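Local coordinates for nitroreductase-like family protein (Bacillus cereus, PDB 2I7H) that binds flavin mononucleotide and belongs to the nitroreductase-like family of dimeric flavoproteins, its function otherwise not established, at residues N122-A127 with L132-K137; E16-R21 with L126-G131; D39-P44 with E50-K55. All blocks are in the same frame, centred on the assembly; numbering follows the deposited sequence.

Interaction 1. Residues N122-A127 with L132-K137. With FMN (flavin mononucleotide), chain G.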
loop_
_atom_site.group_PDB
_atom_site.type_symbol
_atom_site.label_atom_id
_atom_site.label_comp_id
_atom_site.label_asym_id
_atom_site.label_seq_id
_atom_site.Cartn_x
_atom_site.Cartn_y
_atom_site.Cartn_z
ATOM N N ASN A 122 -1.368 -6.043 1.687
ATOM C CA ASN A 122 -2.255 -7.201 1.572
ATOM C C ASN A 122 -1.609 -8.416 2.199
ATOM O O ASN A 122 -2.225 -9.114 2.992
ATOM C CB ASN A 122 -2.487 -7.561 0.111
ATOM C CG ASN A 122 -3.559 -6.745 -0.550
ATOM O OD1 ASN A 122 -4.330 -6.020 0.080
ATOM N ND2 ASN A 122 -3.622 -6.883 -1.860
ATOM N N PHE A 123 -0.366 -8.682 1.793
ATOM C CA PHE A 123 0.360 -9.851 2.257
ATOM C C PHE A 123 0.489 -9.839 3.776
ATOM O O PHE A 123 0.314 -10.870 4.417
ATOM C CB PHE A 123 1.764 -9.929 1.661
ATOM C CG PHE A 123 2.534 -11.072 2.199
ATOM C CD1 PHE A 123 2.367 -12.372 1.654
ATOM C CD2 PHE A 123 3.348 -10.905 3.306
ATOM C CE1 PHE A 123 3.054 -13.428 2.200
ATOM C CE2 PHE A 123 4.031 -11.966 3.850
ATOM C CZ PHE A 123 3.892 -13.222 3.313
ATOM N N GLN A 124 0.805 -8.670 4.332
ATOM C CA GLN A 124 1.012 -8.535 5.776
ATOM C C GLN A 124 -0.273 -8.849 6.540
ATOM O O GLN A 124 -0.228 -9.512 7.573
ATOM C CB GLN A 124 1.526 -7.144 6.115
ATOM C CG GLN A 124 3.004 -6.857 5.752
ATOM C CD GLN A 124 3.474 -5.573 6.490
ATOM O OE1 GLN A 124 2.758 -4.578 6.510
ATOM N NE2 GLN A 124 4.624 -5.622 7.129
ATOM N N LEU A 125 -1.408 -8.415 5.983
ATOM C CA LEU A 125 -2.737 -8.670 6.535
ATOM C C LEU A 125 -3.122 -10.146 6.455
ATOM O O LEU A 125 -3.502 -10.758 7.442
ATOM C CB LEU A 125 -3.784 -7.792 5.815
ATOM C CG LEU A 125 -3.646 -6.298 6.059
ATOM C CD1 LEU A 125 -4.695 -5.479 5.265
ATOM C CD2 LEU A 125 -3.691 -6.011 7.558
ATOM N N LEU A 126 -2.996 -10.703 5.262
ATOM C CA LEU A 126 -3.145 -12.132 5.018
ATOM C C LEU A 126 -2.310 -13.008 5.952
ATOM O O LEU A 126 -2.809 -14.005 6.486
ATOM C CB LEU A 126 -2.828 -12.438 3.545
ATOM C CG LEU A 126 -3.840 -11.847 2.553
ATOM C CD1 LEU A 126 -3.285 -11.693 1.161
ATOM C CD2 LEU A 126 -5.124 -12.677 2.500
ATOM N N ALA A 127 -1.044 -12.639 6.139
ATOM C CA ALA A 127 -0.154 -13.385 7.013
ATOM C C ALA A 127 -0.612 -13.274 8.471
ATOM O O ALA A 127 -0.677 -14.268 9.180
ATOM C CB ALA A 127 1.341 -12.930 6.815
ATOM N N LEU A 132 1.089 -15.641 11.209
ATOM C CA LEU A 132 2.441 -15.234 10.804
ATOM C C LEU A 132 2.696 -13.744 11.045
ATOM O O LEU A 132 1.911 -12.879 10.658
ATOM C CB LEU A 132 2.697 -15.546 9.335
ATOM C CG LEU A 132 3.124 -16.928 8.905
ATOM C CD1 LEU A 132 3.051 -16.985 7.383
ATOM C CD2 LEU A 132 4.526 -17.181 9.346
ATOM N N GLY A 133 3.807 -13.461 11.709
ATOM C CA GLY A 133 4.248 -12.099 11.880
ATOM C C GLY A 133 5.249 -11.763 10.801
ATOM O O GLY A 133 5.853 -12.652 10.184
ATOM N N CYS A 134 5.398 -10.473 10.541
ATOM C CA CYS A 134 6.470 -10.026 9.683
ATOM C C CYS A 134 6.812 -8.558 9.847
ATOM O O CYS A 134 6.027 -7.796 10.385
ATOM C CB CYS A 134 6.189 -10.370 8.224
ATOM S SG CYS A 134 4.693 -9.734 7.601
ATOM N N VAL A 135 8.026 -8.208 9.435
ATOM C CA VAL A 135 8.431 -6.820 9.247
ATOM C C VAL A 135 8.822 -6.546 7.808
ATOM O O VAL A 135 9.502 -7.357 7.172
ATOM C CB VAL A 135 9.660 -6.393 10.041
ATOM C CG1 VAL A 135 9.297 -5.368 11.067
ATOM C CG2 VAL A 135 10.450 -7.560 10.554
ATOM N N TRP A 136 8.414 -5.364 7.356
ATOM C CA TRP A 136 8.686 -4.805 6.048
ATOM C C TRP A 136 9.924 -3.973 6.259
ATOM O O TRP A 136 9.884 -2.958 6.949
ATOM C CB TRP A 136 7.533 -3.883 5.693
ATOM C CG TRP A 136 7.577 -3.179 4.388
ATOM C CD1 TRP A 136 8.688 -2.794 3.663
ATOM C CD2 TRP A 136 6.447 -2.683 3.686
ATOM N NE1 TRP A 136 8.306 -2.154 2.509
ATOM C CE2 TRP A 136 6.934 -2.042 2.509
ATOM C CE3 TRP A 136 5.049 -2.750 3.908
ATOM C CZ2 TRP A 136 6.077 -1.455 1.572
ATOM C CZ3 TRP A 136 4.196 -2.195 2.964
ATOM C CH2 TRP A 136 4.728 -1.547 1.799
ATOM N N LYS A 137 11.031 -4.393 5.675
ATOM C CA LYS A 137 12.271 -3.685 5.920
ATOM C C LYS A 137 12.647 -2.798 4.773
ATOM O O LYS A 137 12.468 -3.153 3.605
ATOM C CB LYS A 137 13.404 -4.636 6.270
ATOM C CG LYS A 137 13.894 -4.468 7.686
ATOM C CD LYS A 137 13.225 -5.355 8.672
ATOM C CE LYS A 137 14.189 -5.637 9.818
ATOM N NZ LYS A 137 14.426 -4.462 10.736
HETATM N N1 FMN G . 10.768 -1.608 10.565
HETATM C C2 FMN G . 12.104 -1.902 10.826
HETATM O O2 FMN G . 12.420 -2.387 11.910
HETATM N N3 FMN G . 13.069 -1.655 9.865
HETATM C C4 FMN G . 12.673 -1.107 8.651
HETATM O O4 FMN G . 13.500 -0.637 7.887
HETATM C C4A FMN G . 11.340 -0.818 8.400
HETATM N N5 FMN G . 10.990 -0.273 7.176
HETATM C C5A FMN G . 9.658 0.038 6.917
HETATM C C6 FMN G . 9.371 0.578 5.679
HETATM C C7 FMN G . 8.089 0.911 5.298
HETATM C C7M FMN G . 7.860 1.222 3.848
HETATM C C8 FMN G . 7.053 0.702 6.205
HETATM C C8M FMN G . 5.646 0.968 5.742
HETATM C C9 FMN G . 7.337 0.147 7.479
HETATM C C9A FMN G . 8.649 -0.191 7.863
HETATM N N10 FMN G . 9.013 -0.749 9.126
HETATM C C10 FMN G . 10.361 -1.068 9.364
HETATM C "C1'" FMN G . 8.081 -0.743 10.322
HETATM C "C2'" FMN G . 8.189 0.575 11.097
HETATM O "O2'" FMN G . 9.476 0.703 11.631
HETATM C "C3'" FMN G . 7.142 0.887 12.198
HETATM O "O3'" FMN G . 7.608 0.742 13.526
HETATM C "C4'" FMN G . 5.868 0.084 12.151
HETATM O "O4'" FMN G . 5.391 -0.058 10.836
HETATM C "C5'" FMN G . 4.834 0.784 13.026
HETATM O "O5'" FMN G . 4.402 -0.206 13.942
HETATM P P FMN G . 3.509 -1.456 13.413
HETATM O O1P FMN G . 3.652 -2.607 14.391
HETATM O O2P FMN G . 2.082 -0.971 13.409
HETATM O O3P FMN G . 3.863 -1.906 12.000
HETATM O O HOH W 1 5.975 -4.055 8.754
HETATM O O HOH W 2 1.621 -10.291 9.509
#

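Interaction 2. Residues E16-R21 with L126-G131. With FMN (flavin mononucleotide), chain G.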
loop_
_atom_site.group_PDB
_atom_site.type_symbol
_atom_site.label_atom_id
_atom_site.label_comp_id
_atom_site.label_asym_id
_atom_site.label_seq_id
_atom_site.Cartn_x
_atom_site.Cartn_y
_atom_site.Cartn_z
ATOM N N GLU A 16 -4.885 -4.887 14.471
ATOM C CA GLU A 16 -4.189 -5.778 15.387
ATOM C C GLU A 16 -2.814 -6.185 14.848
ATOM O O GLU A 16 -1.898 -6.426 15.622
ATOM C CB GLU A 16 -5.063 -6.997 15.724
ATOM C CG GLU A 16 -6.236 -6.677 16.661
ATOM C CD GLU A 16 -7.179 -7.867 16.927
ATOM O OE1 GLU A 16 -6.895 -8.996 16.449
ATOM O OE2 GLU A 16 -8.208 -7.677 17.634
ATOM N N ARG A 17 -2.677 -6.249 13.524
ATOM C CA ARG A 17 -1.377 -6.443 12.867
ATOM C C ARG A 17 -0.278 -5.603 13.507
ATOM O O ARG A 17 -0.439 -4.400 13.729
ATOM C CB ARG A 17 -1.475 -6.101 11.359
ATOM C CG ARG A 17 -0.225 -6.427 10.531
ATOM C CD ARG A 17 0.041 -5.382 9.391
ATOM N NE ARG A 17 0.106 -3.998 9.895
ATOM C CZ ARG A 17 1.176 -3.395 10.432
ATOM N NH1 ARG A 17 2.334 -4.027 10.570
ATOM N NH2 ARG A 17 1.080 -2.138 10.883
ATOM N N ARG A 18 0.826 -6.266 13.829
ATOM C CA ARG A 18 2.024 -5.607 14.335
ATOM C C ARG A 18 3.209 -6.073 13.511
ATOM O O ARG A 18 3.257 -7.230 13.079
ATOM C CB ARG A 18 2.300 -5.985 15.803
ATOM C CG ARG A 18 1.212 -5.695 16.818
ATOM C CD ARG A 18 1.244 -4.244 17.255
ATOM N NE ARG A 18 0.267 -3.554 16.432
ATOM C CZ ARG A 18 -0.987 -3.303 16.795
ATOM N NH1 ARG A 18 -1.434 -3.600 18.020
ATOM N NH2 ARG A 18 -1.775 -2.720 15.923
ATOM N N SER A 19 4.170 -5.172 13.312
ATOM C CA SER A 19 5.490 -5.541 12.829
ATOM C C SER A 19 6.158 -6.434 13.869
ATOM O O SER A 19 6.273 -6.066 15.042
ATOM C CB SER A 19 6.329 -4.286 12.585
ATOM O OG SER A 19 5.812 -3.585 11.466
ATOM N N VAL A 20 6.590 -7.616 13.435
ATOM C CA VAL A 20 7.203 -8.589 14.325
ATOM C C VAL A 20 8.639 -8.779 13.850
ATOM O O VAL A 20 8.880 -8.985 12.664
ATOM C CB VAL A 20 6.383 -9.908 14.330
ATOM C CG1 VAL A 20 7.145 -11.034 14.992
ATOM C CG2 VAL A 20 5.056 -9.683 15.022
ATOM N N ARG A 21 9.588 -8.673 14.775
ATOM C CA ARG A 21 10.989 -8.649 14.415
ATOM C C ARG A 21 11.739 -9.814 15.046
ATOM O O ARG A 21 12.930 -10.011 14.777
ATOM C CB ARG A 21 11.618 -7.299 14.776
ATOM C CG ARG A 21 10.904 -6.106 14.111
ATOM C CD ARG A 21 11.463 -4.780 14.549
ATOM N NE ARG A 21 10.969 -3.675 13.725
ATOM C CZ ARG A 21 9.929 -2.891 14.019
ATOM N NH1 ARG A 21 9.230 -3.073 15.119
ATOM N NH2 ARG A 21 9.575 -1.909 13.203
ATOM N N LEU A 126 -2.996 -10.703 5.262
ATOM C CA LEU A 126 -3.145 -12.132 5.018
ATOM C C LEU A 126 -2.310 -13.008 5.952
ATOM O O LEU A 126 -2.809 -14.005 6.486
ATOM C CB LEU A 126 -2.828 -12.438 3.545
ATOM C CG LEU A 126 -3.840 -11.847 2.553
ATOM C CD1 LEU A 126 -3.285 -11.693 1.161
ATOM C CD2 LEU A 126 -5.124 -12.677 2.500
ATOM N N ALA A 127 -1.044 -12.639 6.139
ATOM C CA ALA A 127 -0.154 -13.385 7.013
ATOM C C ALA A 127 -0.612 -13.274 8.471
ATOM O O ALA A 127 -0.677 -14.268 9.180
ATOM C CB ALA A 127 1.341 -12.930 6.815
ATOM N N TRP A 128 -0.956 -12.065 8.916
ATOM C CA TRP A 128 -1.415 -11.864 10.301
ATOM C C TRP A 128 -2.590 -12.794 10.650
ATOM O O TRP A 128 -2.671 -13.317 11.761
ATOM C CB TRP A 128 -1.822 -10.401 10.562
ATOM C CG TRP A 128 -2.076 -10.170 12.002
ATOM C CD1 TRP A 128 -3.296 -10.141 12.648
ATOM C CD2 TRP A 128 -1.075 -10.014 13.021
ATOM N NE1 TRP A 128 -3.105 -9.961 13.997
ATOM C CE2 TRP A 128 -1.757 -9.876 14.256
ATOM C CE3 TRP A 128 0.337 -9.965 13.005
ATOM C CZ2 TRP A 128 -1.076 -9.672 15.476
ATOM C CZ3 TRP A 128 1.020 -9.784 14.212
ATOM C CH2 TRP A 128 0.297 -9.618 15.437
ATOM N N GLU A 129 -3.493 -12.968 9.681
ATOM C CA GLU A 129 -4.693 -13.800 9.822
ATOM C C GLU A 129 -4.376 -15.278 10.128
ATOM O O GLU A 129 -5.099 -15.928 10.890
ATOM C CB GLU A 129 -5.606 -13.624 8.586
ATOM C CG GLU A 129 -6.731 -14.648 8.447
ATOM C CD GLU A 129 -7.714 -14.320 7.290
ATOM O OE1 GLU A 129 -7.382 -14.526 6.089
ATOM O OE2 GLU A 129 -8.832 -13.861 7.592
ATOM N N ARG A 130 -3.282 -15.789 9.557
ATOM C CA ARG A 130 -2.812 -17.166 9.813
ATOM C C ARG A 130 -1.838 -17.278 10.965
ATOM O O ARG A 130 -1.260 -18.332 11.136
ATOM C CB ARG A 130 -2.080 -17.739 8.601
ATOM C CG ARG A 130 -2.722 -17.495 7.289
ATOM C CD ARG A 130 -4.006 -18.267 7.209
ATOM N NE ARG A 130 -4.482 -18.266 5.841
ATOM C CZ ARG A 130 -4.398 -19.313 5.027
ATOM N NH1 ARG A 130 -3.847 -20.473 5.454
ATOM N NH2 ARG A 130 -4.881 -19.182 3.785
ATOM N N GLY A 131 -1.621 -16.197 11.718
ATOM C CA GLY A 131 -0.653 -16.203 12.823
ATOM C C GLY A 131 0.811 -15.948 12.473
ATOM O O GLY A 131 1.694 -16.048 13.341
HETATM N N1 FMN G . 10.768 -1.608 10.565
HETATM C C2 FMN G . 12.104 -1.902 10.826
HETATM O O2 FMN G . 12.420 -2.387 11.910
HETATM N N3 FMN G . 13.069 -1.655 9.865
HETATM C C4 FMN G . 12.673 -1.107 8.651
HETATM O O4 FMN G . 13.500 -0.637 7.887
HETATM C C4A FMN G . 11.340 -0.818 8.400
HETATM N N5 FMN G . 10.990 -0.273 7.176
HETATM C C5A FMN G . 9.658 0.038 6.917
HETATM C C6 FMN G . 9.371 0.578 5.679
HETATM C C7 FMN G . 8.089 0.911 5.298
HETATM C C7M FMN G . 7.860 1.222 3.848
HETATM C C8 FMN G . 7.053 0.702 6.205
HETATM C C8M FMN G . 5.646 0.968 5.742
HETATM C C9 FMN G . 7.337 0.147 7.479
HETATM C C9A FMN G . 8.649 -0.191 7.863
HETATM N N10 FMN G . 9.013 -0.749 9.126
HETATM C C10 FMN G . 10.361 -1.068 9.364
HETATM C "C1'" FMN G . 8.081 -0.743 10.322
HETATM C "C2'" FMN G . 8.189 0.575 11.097
HETATM O "O2'" FMN G . 9.476 0.703 11.631
HETATM C "C3'" FMN G . 7.142 0.887 12.198
HETATM O "O3'" FMN G . 7.608 0.742 13.526
HETATM C "C4'" FMN G . 5.868 0.084 12.151
HETATM O "O4'" FMN G . 5.391 -0.058 10.836
HETATM C "C5'" FMN G . 4.834 0.784 13.026
HETATM O "O5'" FMN G . 4.402 -0.206 13.942
HETATM P P FMN G . 3.509 -1.456 13.413
HETATM O O1P FMN G . 3.652 -2.607 14.391
HETATM O O2P FMN G . 2.082 -0.971 13.409
HETATM O O3P FMN G . 3.863 -1.906 12.000
#

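Interaction 3. Residues D39-P44 with E50-K55. With FMN (flavin mononucleotide), chain J.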
loop_
_atom_site.group_PDB
_atom_site.type_symbol
_atom_site.label_atom_id
_atom_site.label_comp_id
_atom_site.label_asym_id
_atom_site.label_seq_id
_atom_site.Cartn_x
_atom_site.Cartn_y
_atom_site.Cartn_z
ATOM N N ASP A 39 -2.958 -14.754 -2.875
ATOM C CA ASP A 39 -4.041 -13.917 -2.388
ATOM C C ASP A 39 -3.707 -12.423 -2.437
ATOM O O ASP A 39 -4.575 -11.602 -2.777
ATOM C CB ASP A 39 -4.455 -14.326 -0.974
ATOM C CG ASP A 39 -5.115 -15.681 -0.929
ATOM O OD1 ASP A 39 -5.505 -16.230 -1.996
ATOM O OD2 ASP A 39 -5.220 -16.219 0.195
ATOM N N ALA A 40 -2.453 -12.078 -2.113
ATOM C CA ALA A 40 -2.008 -10.675 -2.089
ATOM C C ALA A 40 -2.038 -10.053 -3.476
ATOM O O ALA A 40 -2.154 -8.827 -3.590
ATOM C CB ALA A 40 -0.583 -10.513 -1.442
ATOM N N THR A 41 -1.938 -10.884 -4.527
ATOM C CA THR A 41 -1.884 -10.356 -5.899
ATOM C C THR A 41 -3.160 -9.617 -6.294
ATOM O O THR A 41 -3.180 -8.905 -7.277
ATOM C CB THR A 41 -1.488 -11.408 -6.993
ATOM O OG1 THR A 41 -2.445 -12.454 -7.015
ATOM C CG2 THR A 41 -0.087 -11.995 -6.744
ATOM N N TRP A 42 -4.210 -9.742 -5.503
ATOM C CA TRP A 42 -5.445 -9.026 -5.779
ATOM C C TRP A 42 -5.344 -7.585 -5.302
ATOM O O TRP A 42 -6.303 -6.980 -4.912
ATOM C CB TRP A 42 -6.651 -9.781 -5.179
ATOM C CG TRP A 42 -6.905 -11.000 -5.944
ATOM C CD1 TRP A 42 -6.410 -12.231 -5.689
ATOM C CD2 TRP A 42 -7.663 -11.107 -7.171
ATOM N NE1 TRP A 42 -6.829 -13.120 -6.668
ATOM C CE2 TRP A 42 -7.588 -12.449 -7.589
ATOM C CE3 TRP A 42 -8.392 -10.196 -7.941
ATOM C CZ2 TRP A 42 -8.231 -12.917 -8.750
ATOM C CZ3 TRP A 42 -9.034 -10.648 -9.080
ATOM C CH2 TRP A 42 -8.933 -12.001 -9.492
ATOM N N ALA A 43 -4.157 -7.023 -5.360
ATOM C CA ALA A 43 -3.943 -5.626 -5.027
ATOM C C ALA A 43 -4.385 -4.786 -6.221
ATOM O O ALA A 43 -4.300 -5.252 -7.359
ATOM C CB ALA A 43 -2.455 -5.410 -4.704
ATOM N N PRO A 44 -4.851 -3.542 -5.980
ATOM C CA PRO A 44 -5.119 -2.669 -7.131
ATOM C C PRO A 44 -3.806 -2.434 -7.877
ATOM O O PRO A 44 -2.728 -2.349 -7.259
ATOM C CB PRO A 44 -5.533 -1.353 -6.471
ATOM C CG PRO A 44 -4.868 -1.384 -5.136
ATOM C CD PRO A 44 -5.081 -2.826 -4.716
ATOM N N GLU A 50 0.620 -5.459 -12.967
ATOM C CA GLU A 50 1.075 -6.399 -11.933
ATOM C C GLU A 50 2.592 -6.265 -11.667
ATOM O O GLU A 50 3.341 -7.210 -11.886
ATOM C CB GLU A 50 0.703 -7.853 -12.306
ATOM C CG GLU A 50 -0.788 -8.130 -12.340
ATOM C CD GLU A 50 -1.103 -9.584 -12.715
ATOM O OE1 GLU A 50 -0.929 -9.981 -13.894
ATOM O OE2 GLU A 50 -1.503 -10.338 -11.809
ATOM N N PRO A 51 3.038 -5.086 -11.203
ATOM C CA PRO A 51 4.467 -4.771 -11.214
ATOM C C PRO A 51 5.332 -5.601 -10.255
ATOM O O PRO A 51 6.565 -5.565 -10.343
ATOM C CB PRO A 51 4.478 -3.292 -10.784
ATOM C CG PRO A 51 3.270 -3.152 -9.928
ATOM C CD PRO A 51 2.251 -3.960 -10.647
ATOM N N TRP A 52 4.701 -6.321 -9.345
ATOM C CA TRP A 52 5.431 -6.939 -8.232
ATOM C C TRP A 52 6.175 -8.212 -8.679
ATOM O O TRP A 52 5.691 -8.953 -9.536
ATOM C CB TRP A 52 4.464 -7.243 -7.079
ATOM C CG TRP A 52 3.176 -7.835 -7.566
ATOM C CD1 TRP A 52 2.978 -9.134 -8.045
ATOM C CD2 TRP A 52 1.899 -7.172 -7.685
ATOM N NE1 TRP A 52 1.679 -9.302 -8.416
ATOM C CE2 TRP A 52 0.987 -8.125 -8.227
ATOM C CE3 TRP A 52 1.442 -5.885 -7.396
ATOM C CZ2 TRP A 52 -0.357 -7.824 -8.477
ATOM C CZ3 TRP A 52 0.083 -5.573 -7.646
ATOM C CH2 TRP A 52 -0.792 -6.553 -8.188
ATOM N N ASN A 53 7.344 -8.446 -8.083
ATOM C CA ASN A 53 8.132 -9.669 -8.281
ATOM C C ASN A 53 8.753 -9.978 -6.945
ATOM O O ASN A 53 8.867 -9.095 -6.120
ATOM C CB ASN A 53 9.291 -9.441 -9.258
ATOM C CG ASN A 53 8.838 -9.083 -10.636
ATOM O OD1 ASN A 53 8.792 -9.933 -11.507
ATOM N ND2 ASN A 53 8.521 -7.821 -10.855
ATOM N N CYS A 54 9.167 -11.231 -6.740
ATOM C CA CYS A 54 9.678 -11.677 -5.438
ATOM C C CYS A 54 10.882 -12.595 -5.528
ATOM O O CYS A 54 11.021 -13.353 -6.497
ATOM C CB CYS A 54 8.576 -12.398 -4.658
ATOM S SG CYS A 54 7.120 -11.361 -4.325
ATOM N N LYS A 55 11.754 -12.524 -4.517
ATOM C CA LYS A 55 12.704 -13.608 -4.239
ATOM C C LYS A 55 12.390 -14.093 -2.832
ATOM O O LYS A 55 12.295 -13.287 -1.902
ATOM C CB LYS A 55 14.159 -13.151 -4.351
ATOM C CG LYS A 55 14.379 -12.073 -5.379
ATOM C CD LYS A 55 15.678 -12.179 -6.104
ATOM C CE LYS A 55 15.425 -12.872 -7.424
ATOM N NZ LYS A 55 16.413 -12.542 -8.450
HETATM N N1 FMN J . -8.176 3.702 -11.993
HETATM C C2 FMN J . -8.612 4.693 -12.875
HETATM O O2 FMN J . -9.703 4.604 -13.444
HETATM N N3 FMN J . -7.822 5.797 -13.123
HETATM C C4 FMN J . -6.595 5.920 -12.492
HETATM O O4 FMN J . -5.933 6.939 -12.642
HETATM C C4A FMN J . -6.155 4.930 -11.610
HETATM N N5 FMN J . -4.925 5.062 -10.995
HETATM C C5A FMN J . -4.479 4.096 -10.124
HETATM C C6 FMN J . -3.246 4.289 -9.535
HETATM C C7 FMN J . -2.698 3.411 -8.632
HETATM C C7M FMN J . -1.868 4.125 -7.616
HETATM C C8 FMN J . -3.415 2.251 -8.324
HETATM C C8M FMN J . -2.989 1.396 -7.168
HETATM C C9 FMN J . -4.670 2.041 -8.920
HETATM C C9A FMN J . -5.236 2.967 -9.826
HETATM N N10 FMN J . -6.487 2.786 -10.474
HETATM C C10 FMN J . -6.950 3.805 -11.334
HETATM C "C1'" FMN J . -6.623 1.467 -11.186
HETATM C "C2'" FMN J . -7.253 0.324 -10.399
HETATM O "O2'" FMN J . -6.883 0.377 -9.027
HETATM C "C3'" FMN J . -6.770 -0.971 -11.058
HETATM O "O3'" FMN J . -7.108 -1.005 -12.431
HETATM C "C4'" FMN J . -7.360 -2.199 -10.419
HETATM O "O4'" FMN J . -6.341 -3.120 -10.126
HETATM C "C5'" FMN J . -8.319 -2.850 -11.396
HETATM O "O5'" FMN J . -8.686 -4.091 -10.861
HETATM P P FMN J . -9.391 -4.175 -9.406
HETATM O O1P FMN J . -8.868 -3.096 -8.473
HETATM O O2P FMN J . -9.010 -5.541 -8.831
HETATM O O3P FMN J . -10.908 -4.006 -9.611
#

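Interaction 1. Residues N122-A127 with L132-K137
Gln124 reaches out from helix 106-129 to meet Cys134 and Trp136 on the strand that follows it, a helix-turn-strand unit of the alpha+beta nitroreductase fold in which the two segments run nearly antiparallel (150° between their axes). Along the way its CG packs on Cys134 SG, 3.8 Å apart. The amide at the end stands almost perpendicular to the Trp136 indole, the planes 84° apart. Its OE1 lies in the ring plane at the edge, 3.9 Å from Trp136 CE3, while NE2 turns to the backbone side and comes 3.7 Å from Trp136 CB. That same NE2 donates to a water, and Trp136 N donates to it as well, so one water ties the glutamine to the strand where no direct bond joins them. A second water gives its hydrogens to Gln124 O and Leu132 O.

Nearer the turn, the methyl of Ala127 sits 3.9 Å from Leu132 CB. Beside it Leu132 N bonds back to Ala127 O at 3.0 Å, the donor lying well above the carbonyl plane. The Phe123 ring presents its edge to Cys134 SG and otherwise packs among Leu36, Leu37 and Ala40 of helix 30-40.

Further out, strand 132-137 is held by backbone bonds to strand 157-167, and Trp136 NE1 is bonded to Val160 O, which limits rotation of the indole. One face of the ring receives the flavin mononucleotide methyl C7M, offset toward the rim. The next residue, Lys137, has a chain bent at chi2 and chi4 that passes along the flavin, where NZ donates to O2 at 3.1 Å.

Interaction 2. Residues E16-R21 with L126-G131
Trp128 lays its indole flat beneath the backbone of residues Glu16 to Arg18, where the chain leaves helix 10-16 and becomes the loop whose Arg17 and Ser19 hold the phosphate of flavin mononucleotide in this nitroreductase-like fold. The contact is a CH-pi one: Arg17 CA stands 3.7 Å from the centroid of the five-membered ring, only 16° off its normal. Over the same face, nearer the rim, lies Arg18 N, 3.5 Å from Trp128 CZ3. Glu16 O comes to 3.4 Å from Trp128 CZ2. Val20 approaches differently. Its CG2 meets the ring edge close to the plane, and the two side chains cross at about a right angle. With CG anti to the backbone N (chi1 -171°), the indole swings off the last turn of helix 106-129 to lie under the loop, and the ring of Phe168 also meets it.

Just beyond the tryptophan the helix closes in a Schellman motif, with Gly131 at positive phi and its N bonded to Trp128 O.

Arg17 starts beside the indole, but its chain leads away to the ligand. Bent at chi2 and chi3, it delivers NH1 and NH2 to phosphate oxygen O3P, both at 3.0 Å; this oxygen lies at the guanidinium edge and also takes a bond from Ser19 OG. The positive guanidinium of Arg17 probably helps to offset the phosphate charge. Trp42 O of the second subunit accepts a weak bond from Arg17 NH2. Further along, Arg21 reaches the flavin, its guanidinium edge facing N1, with one face covered by Ser19 CB. At the phosphate, Ser19 N also donates to O1P, in a bond 2.8 Å long and 162° at the hydrogen.

Interaction 3. Residues D39-P44 with E50-K55
With CG set between its own backbone N and carbonyl carbon (chi1 43°), Trp52 carries its indole toward the chain that leaves helix 30-40. Thr41 has OG1 in the corresponding position (chi1 61°), which leaves CG2 anti to the carbonyl carbon and puts this methyl 3.6 Å from Trp52 NE1. The two side chains cross at about a right angle. The hydroxyl OG1 is bonded to Asn38 O, while the methyl CG2 faces the indole nitrogen.

Backbone carbonyls of Thr41 and Ala43 lie along the rim of the six-membered ring. Thr41 O approaches obliquely, 3.3 Å from Trp52 CZ2, and Ala43 O lies near the ring plane at the edge, 3.8 Å from Trp52 CH2. Apolar packing comes from Ala43 CB, 3.9 Å from Trp52 CZ3. Against one face of the indole lie Glu50 CA and Pro51 CD of its own segment. Phe119 of helix 106-129 also stacks with the indole.

Within the nitroreductase-like fold, this joins the end of helix 30-40 to the lead-in of strand 53-58, an outermost strand of the four-stranded antiparallel sheet within this chain. Cys54 and Lys55 extend that sheet by pairing in parallel with a strand of the second subunit. Arg177 of the second subunit donates from NE to Thr41 O and from NH1 to Ala43 O, so both carbonyls beside the indole are also held across the dimer interface.

Following Ala43, Pro44 lines the flavin mononucleotide pocket, its CA lying 3.3 Å from the ligand atom O4'.

How the interactions relate
Interactions 1 and 3 are buried throughout; interaction 2 is only partly so. The first two share Leu126 and Ala127 on helix 106-129 and approach one flavin mononucleotide from two elements: strand 132-137 meets the flavin ring, while loop 16-21 holds the phosphate and, through Arg21, the flavin edge. A backbone bond from Val20 N to Cys134 O joins them. Interaction 3 also touches this helix, through Ala40 O to Asn122 ND2 and Asp39 against Leu126, and reaches the other flavin mononucleotide. Chemistry follows place: apolar contacts and water-mediated bonds of a glutamine join the first, an indole under backbone the second, and an indole edged by carbonyls the third.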